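SidF, inhibitor of growth family, member 3 (Legionella pneumophila subsp. pneumophila, PDB 4FYE) is a phosphoinositide phosphatase that probably removes a phosphate group from phosphorylated phosphatidylinositol lipids of membranes. Local coordinates at residues L239-S244 with T294-E299; R273-D278 with L288-V293. The protein carries 1 engineered substitution. All blocks are in the same frame, centred on the assembly; numbering follows the deposited sequence.

How the interactions relate
Running from the N terminus, the chain passes through 239-244, a loop leading into strand 247-254, crosses the hairpin of strands 247-254 and 260-268, and reaches the loop 273-278. A few residues later it enters helix 284-311, whose first half meets that loop in interaction 2, closing a small loop. The next six residues of the helix, 294-299, meet 239-244 in interaction 1 and close the larger loop, within which interaction 2 lies entirely. The two contacts are also joined directly: Asp278 OD1 accepts a hydrogen bond from Leu239 N, and Asn297 ND2 donates one to Arg273 O. Both segments flanking the hairpin are thus tied to one helix.

Interaction 1 of 2, residues L239-S244 with T294-E299; sequences LVLGNS and TLINQE
Asn243 and Asn297 run past each other in opposite directions, their amide planes turned 49° apart. Asn297 points from helix 284-311 toward the loop, with CG anti to its carbonyl carbon (chi1 -68°). Asn297 OD1 accepts a hydrogen bond from Gly242 N at 3.2 Å, in the carbonyl plane and on a lone pair, although the N-H...O angle is only 143°. The ND2 of the same amide donates to Arg273 O, so asparagine suits the place by offering an acceptor and a donor to two different loops. Asn243 returns the approach with a weak hydrogen bond from Asn243 ND2 to Asn297 O at 3.4 Å, while Asn243 OD1 lies 3.8 Å from Asn297 CB. Gly242 itself, with a positive phi, takes a backbone shape in which a beta carbon would collide with the preceding carbonyl oxygen. On the apolar flank, Leu241 CD2 loosely meets Ile296 CG2 at 4.4 Å. Leu217 borders both of these side chains. Leu295 packs on Met383 and Phe387 of helix 373-387, Leu295 and Ile296 both touch Phe507 of helix 482-514, and the loop 239-244 lies against helix 284-311 shortly before strand 247-254.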
ATOM      1  N   LEU A 239     -22.212  -6.780  -2.483  1.00118.63           N
ATOM      2  CA  LEU A 239     -21.072  -7.649  -2.866  1.00108.98           C
ATOM      3  C   LEU A 239     -20.507  -7.413  -4.275  1.00 97.46           C
ATOM      4  O   LEU A 239     -20.581  -8.285  -5.137  1.00 96.86           O
ATOM      5  CB  LEU A 239     -21.396  -9.148  -2.666  1.00100.97           C
ATOM      6  CG  LEU A 239     -21.116  -9.712  -1.273  1.00 98.43           C
ATOM      7  CD1 LEU A 239     -22.280  -9.409  -0.349  1.00106.43           C
ATOM      8  CD2 LEU A 239     -20.848 -11.208  -1.279  1.00 89.85           C
ATOM      9  N   VAL A 240     -19.947  -6.226  -4.485  1.00 91.14           N
ATOM     10  CA  VAL A 240     -19.165  -5.938  -5.672  1.00 88.36           C
ATOM     11  C   VAL A 240     -17.821  -6.682  -5.596  1.00 86.47           C
ATOM     12  O   VAL A 240     -17.284  -6.952  -4.500  1.00 78.60           O
ATOM     13  CB  VAL A 240     -18.901  -4.425  -5.829  1.00 93.18           C
ATOM     14  CG1 VAL A 240     -18.771  -4.065  -7.310  1.00 87.46           C
ATOM     15  CG2 VAL A 240     -20.013  -3.608  -5.159  1.00 90.66           C
ATOM     16  N   LEU A 241     -17.299  -7.033  -6.765  1.00 78.72           N
ATOM     17  CA  LEU A 241     -15.984  -7.646  -6.835  1.00 73.98           C
ATOM     18  C   LEU A 241     -14.923  -6.645  -7.218  1.00 72.80           C
ATOM     19  O   LEU A 241     -15.226  -5.575  -7.788  1.00 66.07           O
ATOM     20  CB  LEU A 241     -15.963  -8.750  -7.873  1.00 69.68           C
ATOM     21  CG  LEU A 241     -17.001  -9.844  -7.715  1.00 73.34           C
ATOM     22  CD1 LEU A 241     -16.793 -10.841  -8.854  1.00 72.43           C
ATOM     23  CD2 LEU A 241     -16.866 -10.520  -6.359  1.00 65.76           C
ATOM     24  N   GLY A 242     -13.673  -7.016  -6.928  1.00 69.55           N
ATOM     25  CA  GLY A 242     -12.545  -6.180  -7.261  1.00 72.53           C
ATOM     26  C   GLY A 242     -11.923  -5.489  -6.073  1.00 75.06           C
ATOM     27  O   GLY A 242     -12.599  -5.161  -5.088  1.00 75.00           O
ATOM     28  N   ASN A 243     -10.610  -5.313  -6.170  1.00 68.30           N
ATOM     29  CA  ASN A 243      -9.842  -4.481  -5.243  1.00 80.49           C
ATOM     30  C   ASN A 243      -9.986  -2.957  -5.468  1.00 79.31           C
ATOM     31  O   ASN A 243     -10.394  -2.472  -6.538  1.00 73.99           O
ATOM     32  CB  ASN A 243      -8.359  -4.873  -5.317  1.00 76.22           C
ATOM     33  CG  ASN A 243      -8.082  -6.157  -4.577  1.00 75.12           C
ATOM     34  OD1 ASN A 243      -8.470  -6.287  -3.418  1.00 75.78           O
ATOM     35  ND2 ASN A 243      -7.435  -7.126  -5.245  1.00 71.23           N
ATOM     36  N   SER A 244      -9.653  -2.188  -4.453  1.00 77.69           N
ATOM     37  CA  SER A 244      -9.570  -0.765  -4.704  1.00 92.20           C
ATOM     38  C   SER A 244      -8.569  -0.111  -3.786  1.00 84.15           C
ATOM     39  O   SER A 244      -8.062  -0.721  -2.812  1.00 71.85           O
ATOM     40  CB  SER A 244     -10.956  -0.033  -4.753  1.00 98.09           C
ATOM     41  OG  SER A 244     -11.684  -0.116  -3.527  1.00 87.91           O
ATOM     42  N   THR A 294     -13.030 -12.617  -0.879  1.00 57.73           N
ATOM     43  CA  THR A 294     -11.732 -12.205  -0.525  1.00 54.26           C
ATOM     44  C   THR A 294     -10.715 -13.094  -1.201  1.00 56.69           C
ATOM     45  O   THR A 294      -9.640 -12.600  -1.602  1.00 51.08           O
ATOM     46  CB  THR A 294     -11.493 -11.864   0.995  1.00 61.35           C
ATOM     47  OG1 THR A 294     -10.462 -12.671   1.569  1.00 66.53           O
ATOM     48  CG2 THR A 294     -12.762 -11.831   1.867  1.00 52.82           C
ATOM     49  N   LEU A 295     -11.077 -14.380  -1.392  1.00 53.33           N
ATOM     50  CA  LEU A 295     -10.281 -15.305  -2.178  1.00 50.81           C
ATOM     51  C   LEU A 295     -10.236 -14.868  -3.669  1.00 53.27           C
ATOM     52  O   LEU A 295      -9.178 -14.763  -4.287  1.00 56.75           O
ATOM     53  CB  LEU A 295     -10.899 -16.672  -2.110  1.00 56.23           C
ATOM     54  CG  LEU A 295     -10.125 -17.981  -2.047  1.00 54.76           C
ATOM     55  CD1 LEU A 295     -10.723 -18.891  -3.100  1.00 54.89           C
ATOM     56  CD2 LEU A 295      -8.640 -17.857  -2.252  1.00 51.59           C
ATOM     57  N   ILE A 296     -11.387 -14.595  -4.241  1.00 52.18           N
ATOM     58  CA  ILE A 296     -11.472 -14.018  -5.551  1.00 54.84           C
ATOM     59  C   ILE A 296     -10.518 -12.785  -5.723  1.00 58.18           C
ATOM     60  O   ILE A 296      -9.625 -12.777  -6.615  1.00 59.65           O
ATOM     61  CB  ILE A 296     -12.948 -13.750  -5.864  1.00 57.43           C
ATOM     62  CG1 ILE A 296     -13.624 -15.095  -6.222  1.00 59.37           C
ATOM     63  CG2 ILE A 296     -13.086 -12.730  -6.974  1.00 59.31           C
ATOM     64  CD1 ILE A 296     -15.142 -15.067  -6.234  1.00 59.77           C
ATOM     65  N   ASN A 297     -10.665 -11.780  -4.862  1.00 54.97           N
ATOM     66  CA  ASN A 297      -9.734 -10.668  -4.825  1.00 48.97           C
ATOM     67  C   ASN A 297      -8.307 -11.066  -4.530  1.00 52.51           C
ATOM     68  O   ASN A 297      -7.392 -10.479  -5.111  1.00 51.33           O
ATOM     69  CB  ASN A 297     -10.184  -9.701  -3.798  1.00 49.48           C
ATOM     70  CG  ASN A 297     -11.455  -9.023  -4.188  1.00 52.07           C
ATOM     71  OD1 ASN A 297     -11.932  -9.126  -5.348  1.00 51.39           O
ATOM     72  ND2 ASN A 297     -12.020  -8.290  -3.230  1.00 50.19           N
ATOM     73  N   GLN A 298      -8.086 -12.071  -3.668  1.00 50.76           N
ATOM     74  CA  GLN A 298      -6.730 -12.606  -3.538  1.00 48.17           C
ATOM     75  C   GLN A 298      -6.145 -13.058  -4.904  1.00 47.32           C
ATOM     76  O   GLN A 298      -4.974 -12.823  -5.161  1.00 46.49           O
ATOM     77  CB  GLN A 298      -6.642 -13.762  -2.552  1.00 49.54           C
ATOM     78  CG  GLN A 298      -5.189 -14.074  -2.221  1.00 50.62           C
ATOM     79  CD  GLN A 298      -4.426 -12.865  -1.702  1.00 51.51           C
ATOM     80  OE1 GLN A 298      -4.990 -12.046  -0.984  1.00 52.81           O
ATOM     81  NE2 GLN A 298      -3.124 -12.784  -2.008  1.00 51.62           N
ATOM     82  N   GLU A 299      -6.923 -13.695  -5.781  1.00 47.92           N
ATOM     83  CA  GLU A 299      -6.339 -14.019  -7.065  1.00 50.92           C
ATOM     84  C   GLU A 299      -5.987 -12.797  -7.912  1.00 49.63           C
ATOM     85  O   GLU A 299      -4.907 -12.774  -8.521  1.00 52.57           O
ATOM     86  CB  GLU A 299      -6.957 -15.234  -7.820  1.00 58.13           C
ATOM     87  CG  GLU A 299      -8.358 -15.081  -8.410  1.00 68.52           C
ATOM     88  CD  GLU A 299      -8.742 -16.198  -9.410  1.00 69.46           C
ATOM     89  OE1 GLU A 299      -9.547 -15.926 -10.322  1.00 85.43           O
ATOM     90  OE2 GLU A 299      -8.281 -17.354  -9.325  1.00 70.82           O
TER

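Interaction 2 of 2, residues R273-D278 with L288-V293; sequences RMPYSD and LAIKAV
An inverse gamma turn centred on Pro275 bends the loop between strand 260-268 and helix 284-311, and the proline ring at its apex packs against that helix. Proline suits the turn because its ring restrains phi, here -76°, and the psi of 88° folds the chain back so that Tyr276 N makes a weak hydrogen bond to Met274 O at 2.8 Å. The ring and Val293 meet tip to tip: Pro275 CD lies 3.7 Å from Val293 CG1, and Pro275 CG sits almost as near to the same methyl. Val293 turns CG1 anti to its backbone N (chi1 165°), which sends that branch to the ring. One helical turn earlier, Ile290 touches the loop with both branches. Ile290 CG2 is 4.4 Å from Pro275 CD and equally far from Met274 SD, whereas Ile290 CD1 lies 4.3 Å from Asp278 C. No hydrogen bond crosses between the two segments; this is apolar packing of Ile290 and Val293 against the proline turn. The polar end of Asp278 is engaged elsewhere, OD1 accepting from Leu239 N. Around this contact, Tyr379 of helix 373-387 lies against Met274 and Ile290, while Phe510 of helix 482-514 packs on Val293 and Ala292.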
ATOM      1  N   ARG A 273      -9.517  -6.427   1.166  1.00 78.59           N
ATOM      2  CA  ARG A 273      -9.691  -7.244  -0.018  1.00 68.60           C
ATOM      3  C   ARG A 273     -11.099  -7.734   0.006  1.00 65.50           C
ATOM      4  O   ARG A 273     -11.534  -8.474  -0.862  1.00 60.85           O
ATOM      5  CB  ARG A 273      -8.780  -8.454   0.045  1.00 71.65           C
ATOM      6  CG  ARG A 273      -7.392  -8.222  -0.495  1.00 63.12           C
ATOM      7  CD  ARG A 273      -6.398  -9.084   0.243  1.00 55.81           C
ATOM      8  NE  ARG A 273      -5.287  -8.287   0.714  1.00 50.75           N
ATOM      9  CZ  ARG A 273      -4.024  -8.547   0.431  1.00 56.42           C
ATOM     10  NH1 ARG A 273      -3.718  -9.588  -0.318  1.00 55.07           N
ATOM     11  NH2 ARG A 273      -3.072  -7.766   0.897  1.00 49.14           N
ATOM     12  N   MET A 274     -11.801  -7.353   1.054  1.00 67.33           N
ATOM     13  CA  MET A 274     -13.080  -7.874   1.277  1.00 66.41           C
ATOM     14  C   MET A 274     -14.006  -6.745   1.383  1.00 67.63           C
ATOM     15  O   MET A 274     -13.648  -5.707   1.905  1.00 68.90           O
ATOM     16  CB  MET A 274     -13.065  -8.645   2.542  1.00 70.00           C
ATOM     17  CG  MET A 274     -12.524  -7.855   3.675  1.00 64.40           C
ATOM     18  SD  MET A 274     -13.337  -8.626   5.079  1.00 73.32           S
ATOM     19  CE  MET A 274     -12.083  -9.870   5.334  1.00 74.23           C
ATOM     20  N   PRO A 275     -15.219  -6.939   0.873  1.00 73.81           N
ATOM     21  CA  PRO A 275     -16.190  -5.874   0.985  1.00 76.91           C
ATOM     22  C   PRO A 275     -16.738  -5.811   2.421  1.00 83.20           C
ATOM     23  O   PRO A 275     -17.736  -6.449   2.782  1.00 85.05           O
ATOM     24  CB  PRO A 275     -17.252  -6.256  -0.054  1.00 76.97           C
ATOM     25  CG  PRO A 275     -16.954  -7.676  -0.478  1.00 69.77           C
ATOM     26  CD  PRO A 275     -15.795  -8.180   0.320  1.00 65.26           C
ATOM     27  N   TYR A 276     -16.021  -5.055   3.225  1.00 91.32           N
ATOM     28  CA  TYR A 276     -16.378  -4.682   4.590  1.00109.90           C
ATOM     29  C   TYR A 276     -17.862  -4.377   4.898  1.00108.97           C
ATOM     30  O   TYR A 276     -18.437  -4.959   5.817  1.00108.76           O
ATOM     31  CB  TYR A 276     -15.529  -3.459   4.998  1.00124.08           C
ATOM     32  CG  TYR A 276     -15.372  -2.312   3.961  1.00132.94           C
ATOM     33  CD1 TYR A 276     -16.047  -2.308   2.711  1.00138.84           C
ATOM     34  CD2 TYR A 276     -14.558  -1.217   4.255  1.00126.78           C
ATOM     35  CE1 TYR A 276     -15.883  -1.261   1.804  1.00131.93           C
ATOM     36  CE2 TYR A 276     -14.388  -0.173   3.362  1.00133.66           C
ATOM     37  CZ  TYR A 276     -15.048  -0.193   2.149  1.00134.23           C
ATOM     38  OH  TYR A 276     -14.848   0.867   1.305  1.00133.06           O
ATOM     39  N   SER A 277     -18.449  -3.488   4.106  1.00107.66           N
ATOM     40  CA  SER A 277     -19.764  -2.919   4.371  1.00112.18           C
ATOM     41  C   SER A 277     -20.873  -3.960   4.400  1.00112.51           C
ATOM     42  O   SER A 277     -21.799  -3.884   5.199  1.00106.00           O
ATOM     43  CB  SER A 277     -20.087  -1.858   3.324  1.00110.70           C
ATOM     44  OG  SER A 277     -19.800  -2.334   2.023  1.00113.65           O
ATOM     45  N   ASP A 278     -20.766  -4.937   3.519  1.00110.30           N
ATOM     46  CA  ASP A 278     -21.803  -5.936   3.356  1.00115.87           C
ATOM     47  C   ASP A 278     -21.935  -6.756   4.633  1.00117.61           C
ATOM     48  O   ASP A 278     -22.918  -7.458   4.834  1.00124.30           O
ATOM     49  CB  ASP A 278     -21.492  -6.828   2.155  1.00116.66           C
ATOM     50  CG  ASP A 278     -21.460  -6.054   0.850  1.00111.18           C
ATOM     51  OD1 ASP A 278     -22.497  -6.005   0.161  1.00107.81           O
ATOM     52  OD2 ASP A 278     -20.402  -5.489   0.514  1.00105.21           O
ATOM     53  N   LEU A 288     -19.844 -16.652   4.395  1.00 78.31           N
ATOM     54  CA  LEU A 288     -19.039 -17.496   3.521  1.00 76.13           C
ATOM     55  C   LEU A 288     -18.903 -16.855   2.143  1.00 68.91           C
ATOM     56  O   LEU A 288     -17.849 -16.932   1.532  1.00 69.48           O
ATOM     57  CB  LEU A 288     -19.599 -18.905   3.434  1.00 77.75           C
ATOM     58  CG  LEU A 288     -18.650 -20.094   3.570  1.00 75.28           C
ATOM     59  CD1 LEU A 288     -19.152 -21.192   2.649  1.00 77.32           C
ATOM     60  CD2 LEU A 288     -17.198 -19.781   3.289  1.00 75.12           C
ATOM     61  N   ALA A 289     -19.942 -16.174   1.688  1.00 65.65           N
ATOM     62  CA  ALA A 289     -19.872 -15.401   0.468  1.00 65.53           C
ATOM     63  C   ALA A 289     -18.705 -14.380   0.515  1.00 66.77           C
ATOM     64  O   ALA A 289     -17.884 -14.255  -0.436  1.00 64.34           O
ATOM     65  CB  ALA A 289     -21.200 -14.717   0.246  1.00 64.94           C
ATOM     66  N   ILE A 290     -18.627 -13.695   1.655  1.00 68.93           N
ATOM     67  CA  ILE A 290     -17.622 -12.675   1.919  1.00 66.42           C
ATOM     68  C   ILE A 290     -16.229 -13.287   1.944  1.00 66.83           C
ATOM     69  O   ILE A 290     -15.296 -12.717   1.353  1.00 65.73           O
ATOM     70  CB  ILE A 290     -17.921 -11.890   3.214  1.00 65.13           C
ATOM     71  CG1 ILE A 290     -19.140 -11.004   2.984  1.00 66.93           C
ATOM     72  CG2 ILE A 290     -16.724 -11.014   3.585  1.00 60.53           C
ATOM     73  CD1 ILE A 290     -19.877 -10.556   4.247  1.00 66.84           C
ATOM     74  N   LYS A 291     -16.090 -14.434   2.614  1.00 63.73           N
ATOM     75  CA  LYS A 291     -14.845 -15.214   2.550  1.00 65.13           C
ATOM     76  C   LYS A 291     -14.425 -15.552   1.119  1.00 65.82           C
ATOM     77  O   LYS A 291     -13.237 -15.610   0.823  1.00 67.14           O
ATOM     78  CB  LYS A 291     -14.967 -16.503   3.348  1.00 66.24           C
ATOM     79  CG  LYS A 291     -14.090 -16.559   4.576  1.00 69.66           C
ATOM     80  CD  LYS A 291     -14.338 -17.803   5.437  1.00 75.28           C
ATOM     81  CE  LYS A 291     -15.289 -17.503   6.590  1.00 77.68           C
ATOM     82  NZ  LYS A 291     -15.242 -18.550   7.643  1.00 82.12           N
ATOM     83  N   ALA A 292     -15.400 -15.793   0.242  1.00 68.05           N
ATOM     84  CA  ALA A 292     -15.103 -16.210  -1.128  1.00 69.48           C
ATOM     85  C   ALA A 292     -14.587 -15.052  -1.960  1.00 70.25           C
ATOM     86  O   ALA A 292     -13.677 -15.240  -2.798  1.00 59.65           O
ATOM     87  CB  ALA A 292     -16.320 -16.807  -1.804  1.00 67.21           C
ATOM     88  N   VAL A 293     -15.212 -13.883  -1.761  1.00 66.28           N
ATOM     89  CA  VAL A 293     -14.818 -12.706  -2.502  1.00 63.37           C
ATOM     90  C   VAL A 293     -13.396 -12.366  -2.122  1.00 61.57           C
ATOM     91  O   VAL A 293     -12.623 -11.913  -2.946  1.00 63.68           O
ATOM     92  CB  VAL A 293     -15.703 -11.529  -2.152  1.00 62.06           C
ATOM     93  CG1 VAL A 293     -15.094 -10.236  -2.621  1.00 54.09           C
ATOM     94  CG2 VAL A 293     -17.070 -11.751  -2.762  1.00 65.15           C
TER